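PDB 4L9P: CaaX farnesyltransferase beta subunit Ram1 from Aspergillus fumigatus, which probably transfers, together with its alpha subunit, a farnesyl group from farnesyl diphosphate to the cysteine of a C-terminal CaaX sequence, with a zinc ion as cofactor. Local coordinates for residues L231-F241 with L281-Y291; D365-N374 with Y432-T443. One frame throughout, in Å; residues are numbered along the deposited sequence. Where two conformers were deposited one is given.

Contact 1 (L231-F241 with L281-Y291); sequences LGKLKQPDGGF and LETFTDGLPEY. With EDO (1,2-ethanediol), chain O.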
loop_
_atom_site.group_PDB
_atom_site.type_symbol
_atom_site.label_atom_id
_atom_site.label_comp_id
_atom_site.label_asym_id
_atom_site.label_seq_id
_atom_site.Cartn_x
_atom_site.Cartn_y
_atom_site.Cartn_z
ATOM N N LEU B 231 4.827 -21.204 -2.965
ATOM C CA LEU B 231 4.331 -20.225 -1.964
ATOM C C LEU B 231 4.687 -20.682 -0.551
ATOM O O LEU B 231 4.958 -19.879 0.328
ATOM C CB LEU B 231 2.819 -20.070 -2.060
ATOM C CG LEU B 231 2.333 -19.255 -3.244
ATOM C CD1 LEU B 231 0.795 -19.362 -3.294
ATOM C CD2 LEU B 231 2.794 -17.806 -3.147
ATOM N N GLY B 232 4.669 -21.997 -0.308
ATOM C CA GLY B 232 5.043 -22.485 1.016
ATOM C C GLY B 232 6.484 -22.126 1.415
ATOM O O GLY B 232 6.779 -21.989 2.602
ATOM N N LYS B 233 7.366 -21.985 0.415
ATOM C CA LYS B 233 8.732 -21.549 0.681
ATOM C C LYS B 233 8.852 -20.115 1.179
ATOM O O LYS B 233 9.874 -19.722 1.765
ATOM C CB LYS B 233 9.636 -21.756 -0.543
ATOM C CG LYS B 233 9.694 -23.205 -0.965
ATOM C CD LYS B 233 10.508 -23.329 -2.241
ATOM C CE LYS B 233 10.590 -24.820 -2.634
ATOM N NZ LYS B 233 11.385 -24.994 -3.866
ATOM N N LEU B 234 7.839 -19.324 0.875
ATOM C CA LEU B 234 7.850 -17.903 1.247
ATOM C C LEU B 234 7.387 -17.654 2.668
ATOM O O LEU B 234 7.595 -16.565 3.203
ATOM C CB LEU B 234 6.997 -17.119 0.280
ATOM C CG LEU B 234 7.350 -17.316 -1.210
ATOM C CD1 LEU B 234 6.453 -16.446 -2.080
ATOM C CD2 LEU B 234 8.822 -17.018 -1.629
ATOM N N LYS B 235 6.707 -18.642 3.283
ATOM C CA LYS B 235 6.180 -18.440 4.620
ATOM C C LYS B 235 7.326 -18.302 5.594
ATOM O O LYS B 235 8.225 -19.160 5.617
ATOM C CB LYS B 235 5.294 -19.669 4.995
ATOM C CG LYS B 235 4.666 -19.568 6.360
ATOM C CD LYS B 235 3.543 -18.523 6.444
ATOM C CE LYS B 235 2.883 -18.599 7.854
ATOM N NZ LYS B 235 1.762 -17.658 7.997
ATOM N N GLN B 236 7.288 -17.268 6.424
ATOM C CA GLN B 236 8.366 -16.975 7.362
ATOM C C GLN B 236 8.000 -17.329 8.797
ATOM O O GLN B 236 6.823 -17.397 9.143
ATOM C CB GLN B 236 8.684 -15.481 7.326
ATOM C CG GLN B 236 9.164 -15.014 5.939
ATOM C CD GLN B 236 10.368 -15.861 5.444
ATOM O OE1 GLN B 236 10.325 -16.532 4.343
ATOM N NE2 GLN B 236 11.409 -15.850 6.220
ATOM N N PRO B 237 9.000 -17.490 9.683
ATOM C CA PRO B 237 8.698 -17.845 11.086
ATOM C C PRO B 237 7.782 -16.854 11.786
ATOM O O PRO B 237 7.021 -17.250 12.665
ATOM C CB PRO B 237 10.073 -17.798 11.751
ATOM C CG PRO B 237 10.984 -18.218 10.605
ATOM C CD PRO B 237 10.445 -17.499 9.397
ATOM N N ASP B 238 7.880 -15.574 11.421
ATOM C CA ASP B 238 7.060 -14.558 12.073
ATOM C C ASP B 238 5.636 -14.467 11.541
ATOM O O ASP B 238 4.872 -13.608 11.984
ATOM C CB ASP B 238 7.728 -13.170 12.060
ATOM C CG ASP B 238 7.732 -12.521 10.693
ATOM O OD1 ASP B 238 7.312 -13.141 9.694
ATOM O OD2 ASP B 238 8.132 -11.346 10.651
ATOM N N GLY B 239 5.270 -15.383 10.639
ATOM C CA GLY B 239 3.902 -15.432 10.159
ATOM C C GLY B 239 3.631 -14.775 8.811
ATOM O O GLY B 239 2.647 -15.066 8.146
ATOM N N GLY B 240 4.540 -13.883 8.417
ATOM C CA GLY B 240 4.441 -13.220 7.122
ATOM C C GLY B 240 5.019 -14.025 5.981
ATOM O O GLY B 240 5.380 -15.234 6.108
ATOM N N PHE B 241 5.187 -13.337 4.838
ATOM C CA PHE B 241 5.666 -13.964 3.601
ATOM C C PHE B 241 6.685 -13.039 2.956
ATOM O O PHE B 241 6.492 -11.809 2.874
ATOM C CB PHE B 241 4.508 -14.099 2.591
ATOM C CG PHE B 241 3.514 -15.134 2.964
ATOM C CD1 PHE B 241 2.487 -14.854 3.878
ATOM C CD2 PHE B 241 3.638 -16.404 2.415
ATOM C CE1 PHE B 241 1.552 -15.883 4.209
ATOM C CE2 PHE B 241 2.723 -17.450 2.778
ATOM C CZ PHE B 241 1.692 -17.182 3.672
ATOM N N LEU B 281 4.892 -23.694 12.612
ATOM C CA LEU B 281 3.720 -23.284 11.825
ATOM C C LEU B 281 3.206 -24.475 10.987
ATOM O O LEU B 281 3.993 -25.324 10.526
ATOM C CB LEU B 281 4.119 -22.141 10.899
ATOM C CG LEU B 281 4.666 -20.934 11.671
ATOM C CD1 LEU B 281 4.981 -19.852 10.680
ATOM C CD2 LEU B 281 3.677 -20.379 12.686
ATOM N N GLU B 282 1.898 -24.590 10.821
ATOM C CA GLU B 282 1.326 -25.728 10.089
ATOM C C GLU B 282 0.586 -25.313 8.834
ATOM O O GLU B 282 0.506 -26.124 7.907
ATOM C CB GLU B 282 0.334 -26.494 10.992
ATOM C CG GLU B 282 0.976 -27.203 12.165
ATOM C CD GLU B 282 -0.067 -27.900 12.994
ATOM O OE1 GLU B 282 -0.688 -27.204 13.828
ATOM O OE2 GLU B 282 -0.310 -29.124 12.779
ATOM N N THR B 283 0.036 -24.077 8.784
ATOM C CA THR B 283 -0.773 -23.684 7.651
ATOM C C THR B 283 -0.318 -22.321 7.169
ATOM O O THR B 283 0.471 -21.622 7.831
ATOM C CB THR B 283 -2.247 -23.524 8.045
ATOM O OG1 THR B 283 -2.379 -22.374 8.891
ATOM C CG2 THR B 283 -2.832 -24.801 8.785
ATOM N N PHE B 284 -0.823 -21.985 5.996
ATOM C CA PHE B 284 -0.447 -20.679 5.393
ATOM C C PHE B 284 -0.890 -19.508 6.247
ATOM O O PHE B 284 -0.273 -18.419 6.166
ATOM C CB PHE B 284 -1.060 -20.556 4.002
ATOM C CG PHE B 284 -0.244 -21.254 2.943
ATOM C CD1 PHE B 284 -0.392 -22.621 2.686
ATOM C CD2 PHE B 284 0.747 -20.568 2.249
ATOM C CE1 PHE B 284 0.402 -23.266 1.704
ATOM C CE2 PHE B 284 1.501 -21.205 1.274
ATOM C CZ PHE B 284 1.357 -22.547 1.006
ATOM N N THR B 285 -1.930 -19.696 7.063
ATOM C CA THR B 285 -2.491 -18.563 7.835
ATOM C C THR B 285 -1.983 -18.532 9.278
ATOM O O THR B 285 -2.244 -17.594 10.010
ATOM C CB THR B 285 -4.031 -18.572 7.779
ATOM O OG1 THR B 285 -4.493 -19.821 8.342
ATOM C CG2 THR B 285 -4.534 -18.391 6.334
ATOM N N ASP B 286 -1.247 -19.560 9.693
ATOM C CA ASP B 286 -0.719 -19.601 11.072
ATOM C C ASP B 286 0.217 -18.446 11.314
ATOM O O ASP B 286 1.164 -18.246 10.559
ATOM C CB ASP B 286 0.018 -20.907 11.267
ATOM C CG ASP B 286 -0.856 -22.030 11.744
ATOM O OD1 ASP B 286 -1.987 -21.782 12.172
ATOM O OD2 ASP B 286 -0.345 -23.183 11.719
ATOM N N GLY B 287 -0.061 -17.644 12.343
ATOM C CA GLY B 287 0.792 -16.528 12.733
ATOM C C GLY B 287 0.546 -15.316 11.850
ATOM O O GLY B 287 1.145 -14.247 12.094
ATOM N N LEU B 288 -0.317 -15.426 10.843
ATOM C CA LEU B 288 -0.491 -14.328 9.859
ATOM C C LEU B 288 -1.265 -13.097 10.382
ATOM O O LEU B 288 -0.765 -11.993 10.306
ATOM C CB LEU B 288 -1.159 -14.859 8.586
ATOM C CG LEU B 288 -1.417 -13.805 7.488
ATOM C CD1 LEU B 288 -0.114 -13.061 7.083
ATOM C CD2 LEU B 288 -2.025 -14.532 6.306
ATOM N N PRO B 289 -2.436 -13.286 11.007
ATOM C CA PRO B 289 -3.080 -12.054 11.508
ATOM C C PRO B 289 -2.254 -11.417 12.651
ATOM O O PRO B 289 -2.303 -10.193 12.801
ATOM C CB PRO B 289 -4.489 -12.522 11.978
ATOM C CG PRO B 289 -4.286 -14.015 12.297
ATOM C CD PRO B 289 -3.223 -14.510 11.272
ATOM N N GLU B 290 -1.569 -12.230 13.460
ATOM C CA GLU B 290 -0.689 -11.664 14.479
ATOM C C GLU B 290 0.436 -10.817 13.830
ATOM O O GLU B 290 0.740 -9.705 14.325
ATOM C CB GLU B 290 -0.075 -12.788 15.319
ATOM C CG GLU B 290 -1.132 -13.594 16.085
ATOM C CD GLU B 290 -1.664 -14.791 15.349
ATOM O OE1 GLU B 290 -1.498 -14.914 14.137
ATOM O OE2 GLU B 290 -2.277 -15.662 16.015
ATOM N N TYR B 291 1.016 -11.297 12.729
ATOM C CA TYR B 291 2.021 -10.546 12.006
ATOM C C TYR B 291 1.396 -9.227 11.520
ATOM O O TYR B 291 1.990 -8.143 11.656
ATOM C CB TYR B 291 2.511 -11.385 10.839
ATOM C CG TYR B 291 3.250 -10.601 9.782
ATOM C CD1 TYR B 291 4.567 -10.221 9.962
ATOM C CD2 TYR B 291 2.604 -10.207 8.624
ATOM C CE1 TYR B 291 5.271 -9.509 8.980
ATOM C CE2 TYR B 291 3.236 -9.512 7.655
ATOM C CZ TYR B 291 4.541 -9.109 7.813
ATOM O OH TYR B 291 5.161 -8.474 6.768
HETATM C C1 EDO O . 10.399 -13.571 9.563
HETATM O O1 EDO O . 10.452 -14.575 10.586
HETATM C C2 EDO O . 11.671 -13.356 8.748
HETATM O O2 EDO O . 12.377 -14.456 8.168
HETATM O O HOH W 1 2.963 -14.279 14.247
HETATM O O HOH W 2 4.331 -10.620 4.847
#
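K235 drives its ammonium group into the two successive turns T283-D286 and T285-L288. Its CG stands anti to the backbone N (chi1 -179°) and the chain bends once, at chi2 (71°), which carries NZ onto three backbone carbonyls. Across the contact K235 NZ donates to F284 O at 2.8 Å, from well above the carbonyl plane, and to D286 O at 2.7 Å. The third bond, K235 NZ to G239 O, is also 2.7 Å long and lies within its own segment. A buried ammonium is thus held by three backbone carbonyl oxygens, and it ties the Q236-G239 turn to the other two.

Around this lysine the packing is close. The F241 and F284 side chains cross at about a right angle, with F241 CE2 3.7 Å from F284 CD2, while the outer edge of F284, CE2 and CZ, rests against the backbone of L231 and G232. L281 CD1 lies between Q236 O, at 3.4 Å, and K235 CE. G239 and G287 bring their backbones together with no side chain between, and a G239 CA hydrogen points at G287 O. Next to them G240 CA sits almost over the centre of the Y291 ring, 3.8 Å from its centroid, a CH-pi contact.

Toward solvent the contact is looser. Water 1 donates to both D238 O and G287 O; well apart from it, an ethanediol probably left from crystallisation accepts from D238 N. D238 itself makes an Asx turn to G240 N and packs on F216 of the alpha subunit.

In the alpha-alpha toroid, the contact joins the C-terminal end of helix 224-234 to the start of helix 288-293; L288 leans on helices 251-263 and 312-323, and F241 on A257 of helix 251-263.

Contact 2 (D365-N374 with Y432-T443); sequences DGCYSHWVGN and YHTCYALTGLST. With ZN (zinc ion), chain J; FII ([(3,7,11-trimethyl-dodeca-2,6,10-trienyloxycarbamoyl)-methyl]-phosphonic acid), chain Q.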
loop_
_atom_site.group_PDB
_atom_site.type_symbol
_atom_site.label_atom_id
_atom_site.label_comp_id
_atom_site.label_asym_id
_atom_site.label_seq_id
_atom_site.Cartn_x
_atom_site.Cartn_y
_atom_site.Cartn_z
ATOM N N ASP B 365 -2.657 11.438 -4.496
ATOM C CA ASP B 365 -2.282 10.721 -5.712
ATOM C C ASP B 365 -3.453 9.827 -6.091
ATOM O O ASP B 365 -4.039 9.135 -5.242
ATOM C CB ASP B 365 -0.994 9.874 -5.367
ATOM C CG ASP B 365 -0.569 8.950 -6.427
ATOM O OD1 ASP B 365 -1.287 8.647 -7.412
ATOM O OD2 ASP B 365 0.576 8.469 -6.350
ATOM N N GLY B 366 -3.826 9.931 -7.356
ATOM C CA GLY B 366 -4.973 9.166 -7.850
ATOM C C GLY B 366 -4.864 7.665 -7.629
ATOM O O GLY B 366 -5.920 6.996 -7.582
ATOM N N CYS B 367 -3.658 7.062 -7.502
ATOM C CA CYS B 367 -3.695 5.597 -7.310
ATOM C C CYS B 367 -4.221 5.202 -5.911
ATOM O O CYS B 367 -4.727 4.078 -5.737
ATOM C CB CYS B 367 -2.319 4.920 -7.603
ATOM S SG CYS B 367 -0.970 5.428 -6.382
ATOM N N TYR B 368 -4.143 6.138 -4.969
ATOM C CA TYR B 368 -4.699 5.852 -3.640
ATOM C C TYR B 368 -6.236 5.831 -3.696
ATOM O O TYR B 368 -6.856 5.454 -2.714
ATOM C CB TYR B 368 -4.176 6.830 -2.553
ATOM C CG TYR B 368 -2.644 6.724 -2.429
ATOM C CD1 TYR B 368 -2.049 5.463 -2.351
ATOM C CD2 TYR B 368 -1.866 7.853 -2.493
ATOM C CE1 TYR B 368 -0.613 5.325 -2.297
ATOM C CE2 TYR B 368 -0.462 7.762 -2.431
ATOM C CZ TYR B 368 0.117 6.489 -2.373
ATOM O OH TYR B 368 1.489 6.367 -2.294
ATOM N N SER B 369 -6.821 6.278 -4.818
ATOM C CA SER B 369 -8.266 6.102 -4.944
ATOM C C SER B 369 -8.629 4.631 -4.769
ATOM O O SER B 369 -9.699 4.316 -4.186
ATOM C CB SER B 369 -8.711 6.554 -6.342
ATOM O OG SER B 369 -8.245 7.866 -6.572
ATOM N N HIS B 370 -7.746 3.701 -5.189
ATOM C CA HIS B 370 -7.875 2.313 -4.828
ATOM C C HIS B 370 -7.278 1.982 -3.482
ATOM O O HIS B 370 -7.982 1.490 -2.566
ATOM C CB HIS B 370 -7.253 1.412 -5.864
ATOM C CG HIS B 370 -7.101 0.019 -5.353
ATOM N ND1 HIS B 370 -8.199 -0.754 -4.990
ATOM C CD2 HIS B 370 -5.986 -0.724 -5.064
ATOM C CE1 HIS B 370 -7.755 -1.913 -4.492
ATOM N NE2 HIS B 370 -6.421 -1.920 -4.521
ATOM N N TRP B 371 -5.988 2.287 -3.257
ATOM C CA TRP B 371 -5.366 1.688 -2.040
ATOM C C TRP B 371 -6.045 2.198 -0.777
ATOM O O TRP B 371 -6.261 1.413 0.153
ATOM C CB TRP B 371 -3.858 2.006 -1.979
ATOM C CG TRP B 371 -3.101 1.501 -3.196
ATOM C CD1 TRP B 371 -2.480 2.258 -4.161
ATOM C CD2 TRP B 371 -2.942 0.142 -3.593
ATOM N NE1 TRP B 371 -1.945 1.456 -5.140
ATOM C CE2 TRP B 371 -2.210 0.144 -4.827
ATOM C CE3 TRP B 371 -3.315 -1.069 -3.029
ATOM C CZ2 TRP B 371 -1.909 -1.038 -5.524
ATOM C CZ3 TRP B 371 -3.026 -2.236 -3.716
ATOM C CH2 TRP B 371 -2.298 -2.208 -4.946
ATOM N N VAL B 372 -6.325 3.517 -0.694
ATOM C CA VAL B 372 -7.062 4.041 0.446
ATOM C C VAL B 372 -8.571 3.832 0.225
ATOM O O VAL B 372 -9.263 3.393 1.145
ATOM C CB VAL B 372 -6.716 5.530 0.673
ATOM C CG1 VAL B 372 -7.623 6.151 1.710
ATOM C CG2 VAL B 372 -5.232 5.652 1.105
ATOM N N GLY B 373 -9.087 4.133 -0.984
ATOM C CA GLY B 373 -10.549 4.094 -1.205
ATOM C C GLY B 373 -11.126 2.725 -0.862
ATOM O O GLY B 373 -12.177 2.622 -0.217
ATOM N N ASN B 374 -10.448 1.647 -1.267
ATOM C CA ASN B 374 -10.974 0.314 -1.029
ATOM C C ASN B 374 -10.686 -0.208 0.358
ATOM O O ASN B 374 -11.202 -1.296 0.725
ATOM C CB ASN B 374 -10.535 -0.669 -2.121
ATOM C CG ASN B 374 -11.523 -0.658 -3.293
ATOM O OD1 ASN B 374 -12.768 -0.640 -3.052
ATOM N ND2 ASN B 374 -11.029 -0.746 -4.525
ATOM N N TYR B 432 -0.831 1.958 -14.679
ATOM C CA TYR B 432 -1.015 1.711 -13.222
ATOM C C TYR B 432 -1.959 2.774 -12.657
ATOM O O TYR B 432 -2.964 2.430 -11.959
ATOM C CB TYR B 432 0.358 1.741 -12.514
ATOM C CG TYR B 432 0.333 1.920 -11.037
ATOM C CD1 TYR B 432 0.219 0.810 -10.165
ATOM C CD2 TYR B 432 0.392 3.199 -10.483
ATOM C CE1 TYR B 432 0.170 1.001 -8.785
ATOM C CE2 TYR B 432 0.365 3.392 -9.107
ATOM C CZ TYR B 432 0.250 2.297 -8.255
ATOM O OH TYR B 432 0.169 2.546 -6.897
ATOM N N HIS B 433 -1.671 4.067 -12.910
ATOM C CA HIS B 433 -2.540 5.138 -12.434
ATOM C C HIS B 433 -3.923 5.078 -13.103
ATOM O O HIS B 433 -4.921 5.447 -12.475
ATOM C CB HIS B 433 -1.857 6.494 -12.572
ATOM C CG HIS B 433 -0.848 6.686 -11.466
ATOM N ND1 HIS B 433 0.508 6.484 -11.647
ATOM C CD2 HIS B 433 -1.045 6.987 -10.162
ATOM C CE1 HIS B 433 1.112 6.635 -10.458
ATOM N NE2 HIS B 433 0.189 6.929 -9.545
ATOM N N THR B 434 -3.980 4.652 -14.345
ATOM C CA THR B 434 -5.261 4.537 -15.040
ATOM C C THR B 434 -6.084 3.424 -14.378
ATOM O O THR B 434 -7.272 3.643 -14.011
ATOM C CB THR B 434 -5.031 4.204 -16.541
ATOM O OG1 THR B 434 -4.284 5.265 -17.122
ATOM C CG2 THR B 434 -6.371 4.062 -17.261
ATOM N N CYS B 435 -5.494 2.239 -14.185
ATOM C CA CYS B 435 -6.233 1.196 -13.498
ATOM C C CYS B 435 -6.771 1.626 -12.116
ATOM O O CYS B 435 -7.971 1.409 -11.781
ATOM C CB CYS B 435 -5.282 -0.020 -13.326
ATOM S SG CYS B 435 -5.920 -1.362 -12.307
ATOM N N TYR B 436 -5.880 2.175 -11.277
ATOM C CA TYR B 436 -6.297 2.403 -9.895
ATOM C C TYR B 436 -7.177 3.646 -9.705
ATOM O O TYR B 436 -8.036 3.621 -8.818
ATOM C CB TYR B 436 -5.089 2.376 -8.937
ATOM C CG TYR B 436 -4.552 0.948 -8.847
ATOM C CD1 TYR B 436 -5.370 -0.135 -8.451
ATOM C CD2 TYR B 436 -3.225 0.669 -9.185
ATOM C CE1 TYR B 436 -4.890 -1.433 -8.325
ATOM C CE2 TYR B 436 -2.745 -0.618 -9.084
ATOM C CZ TYR B 436 -3.538 -1.672 -8.661
ATOM O OH TYR B 436 -3.050 -2.968 -8.572
ATOM N N ALA B 437 -7.040 4.673 -10.557
ATOM C CA ALA B 437 -8.023 5.771 -10.491
ATOM C C ALA B 437 -9.402 5.267 -10.931
ATOM O O ALA B 437 -10.395 5.610 -10.281
ATOM C CB ALA B 437 -7.605 6.927 -11.366
ATOM N N LEU B 438 -9.462 4.422 -11.967
ATOM C CA LEU B 438 -10.755 3.858 -12.375
ATOM C C LEU B 438 -11.324 2.961 -11.291
ATOM O O LEU B 438 -12.516 2.947 -11.030
ATOM C CB LEU B 438 -10.629 3.111 -13.700
ATOM C CG LEU B 438 -10.348 4.023 -14.917
ATOM C CD1 LEU B 438 -10.008 3.106 -16.100
ATOM C CD2 LEU B 438 -11.564 4.881 -15.262
ATOM N N THR B 439 -10.456 2.185 -10.635
ATOM C CA THR B 439 -10.911 1.258 -9.596
ATOM C C THR B 439 -11.564 2.067 -8.462
ATOM O O THR B 439 -12.652 1.747 -7.964
ATOM C CB THR B 439 -9.725 0.427 -9.075
ATOM O OG1 THR B 439 -9.273 -0.459 -10.106
ATOM C CG2 THR B 439 -10.160 -0.419 -7.910
ATOM N N GLY B 440 -10.919 3.158 -8.041
ATOM C CA GLY B 440 -11.488 4.015 -7.016
ATOM C C GLY B 440 -12.775 4.711 -7.434
ATOM O O GLY B 440 -13.674 4.823 -6.602
ATOM N N LEU B 441 -12.865 5.153 -8.697
ATOM C CA LEU B 441 -14.112 5.732 -9.158
ATOM C C LEU B 441 -15.219 4.668 -9.071
ATOM O O LEU B 441 -16.355 4.966 -8.681
ATOM C CB LEU B 441 -13.906 6.223 -10.577
ATOM C CG LEU B 441 -15.205 6.912 -11.150
ATOM C CD1 LEU B 441 -15.711 8.117 -10.309
ATOM C CD2 LEU B 441 -14.853 7.338 -12.597
ATOM N N SER B 442 -14.895 3.424 -9.423
ATOM C CA SER B 442 -15.940 2.374 -9.333
ATOM C C SER B 442 -16.386 2.231 -7.890
ATOM O O SER B 442 -17.586 2.097 -7.606
ATOM C CB SER B 442 -15.456 1.067 -9.930
ATOM O OG SER B 442 -16.536 0.120 -9.816
ATOM N N THR B 443 -15.450 2.196 -6.926
ATOM C CA THR B 443 -15.817 1.988 -5.515
ATOM C C THR B 443 -16.863 2.979 -5.044
ATOM O O THR B 443 -17.799 2.629 -4.326
ATOM C CB THR B 443 -14.553 2.193 -4.622
ATOM O OG1 THR B 443 -13.591 1.207 -4.967
ATOM C CG2 THR B 443 -14.843 2.176 -3.091
HETATM ZN ZN ZN J . 0.527 6.832 -7.542
HETATM C C1 FII Q . -0.487 -5.439 -4.074
HETATM C C2 FII Q . 0.646 -4.448 -4.062
HETATM C C6 FII Q . 1.880 -4.887 -4.730
HETATM C C10 FII Q . 0.586 -3.343 -3.089
HETATM C C11 FII Q . 1.702 -2.316 -2.898
HETATM C C12 FII Q . 1.288 -1.034 -3.679
HETATM C C15 FII Q . 1.981 0.271 -3.299
HETATM C C18 FII Q . 1.615 1.554 -4.035
HETATM C C22 FII Q . 3.271 0.122 -2.558
HETATM C C23 FII Q . 3.749 1.389 -1.865
HETATM C C24 FII Q . 5.140 1.258 -1.372
HETATM C C27 FII Q . 5.735 2.605 -1.113
HETATM C C30 FII Q . 5.522 3.141 0.292
HETATM C C34 FII Q . 6.938 2.917 -1.920
HETATM C C35 FII Q . 7.843 4.093 -1.616
HETATM O O36 FII Q . 7.783 5.060 -2.649
HETATM N N42 FII Q . 6.535 5.538 -2.946
HETATM C C43 FII Q . 6.296 6.797 -2.376
HETATM O O44 FII Q . 7.084 7.407 -1.639
HETATM C C45 FII Q . 4.945 7.377 -2.772
HETATM P P46 FII Q . 4.156 8.433 -1.448
HETATM O O49 FII Q . 4.269 7.659 -0.189
HETATM O O50 FII Q . 4.835 9.767 -1.456
HETATM O O51 FII Q . 2.701 8.531 -1.954
#
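C367 and H433 meet at the zinc site of the prenyltransferase alpha-alpha toroid, where the short helix 368-371 packs on helix 431-444. From C367, CB lies obliquely to the Y432 ring, 3.4 Å from its CE2, and also against H433 CD2. One atom on, C367 SG binds zinc at 2.4 Å and passes 3.1 Å from Y432 OH; the torsion that sets it there, chi1 66°, puts the sulfur between the backbone N and the carbonyl carbon. H433 NE2 and both oxygens of D365 also bind the metal, OD2 at 2.0 Å and OD1 more loosely at 2.6 Å, and the bound peptide adds another ligand. D365 OD1 additionally accepts from C367 N, a capping bond that fixes one zinc ligand against the next.

Beside the metal, W371 NE1 donates to Y432 OH at 3.0 Å, the oxygen approaching the indole at its edge. One indole face carries FII C12, and H370 CD2 lies against the opposite face, toward its rim. W371 CZ2 in turn lies over a face of Y436, with the planes oblique at 46°, while H370 runs alongside Y436 and the two rings barely overlap. W371 thus forms part of the isoprenoid wall, with H370 and Y436 packed behind it. Y368 reaches the other end of the ligand, its OH donating to the phosphonate oxygen O51.

Farther along, S369 O nears G440 CA where the helix has no side chain. N374 ND2 donates to H370 ND1 at 2.9 Å, nearly straight at 178° and in the imidazole plane.

Overall arrangement
Both contacts belong to the same alpha-alpha toroid and follow one another along the chain, contact 1 closing before contact 2 opens. Their centres are 29 Å apart and their nearest atoms about 15 Å, so they do not touch. Contact 2 lies deep, about 7 Å from the centre of the chain, and supplies the protein ligands of the zinc and part of the isoprenoid pocket. Contact 1 sits about 22 Å from that centre, away from the zinc and the ligand pocket, and includes a surface that meets the alpha subunit. Even so, the Y291 side chain of contact 1 is about 12 Å from the bound isoprenoid analogue FII, which W371 and Y432 of contact 2 touch directly.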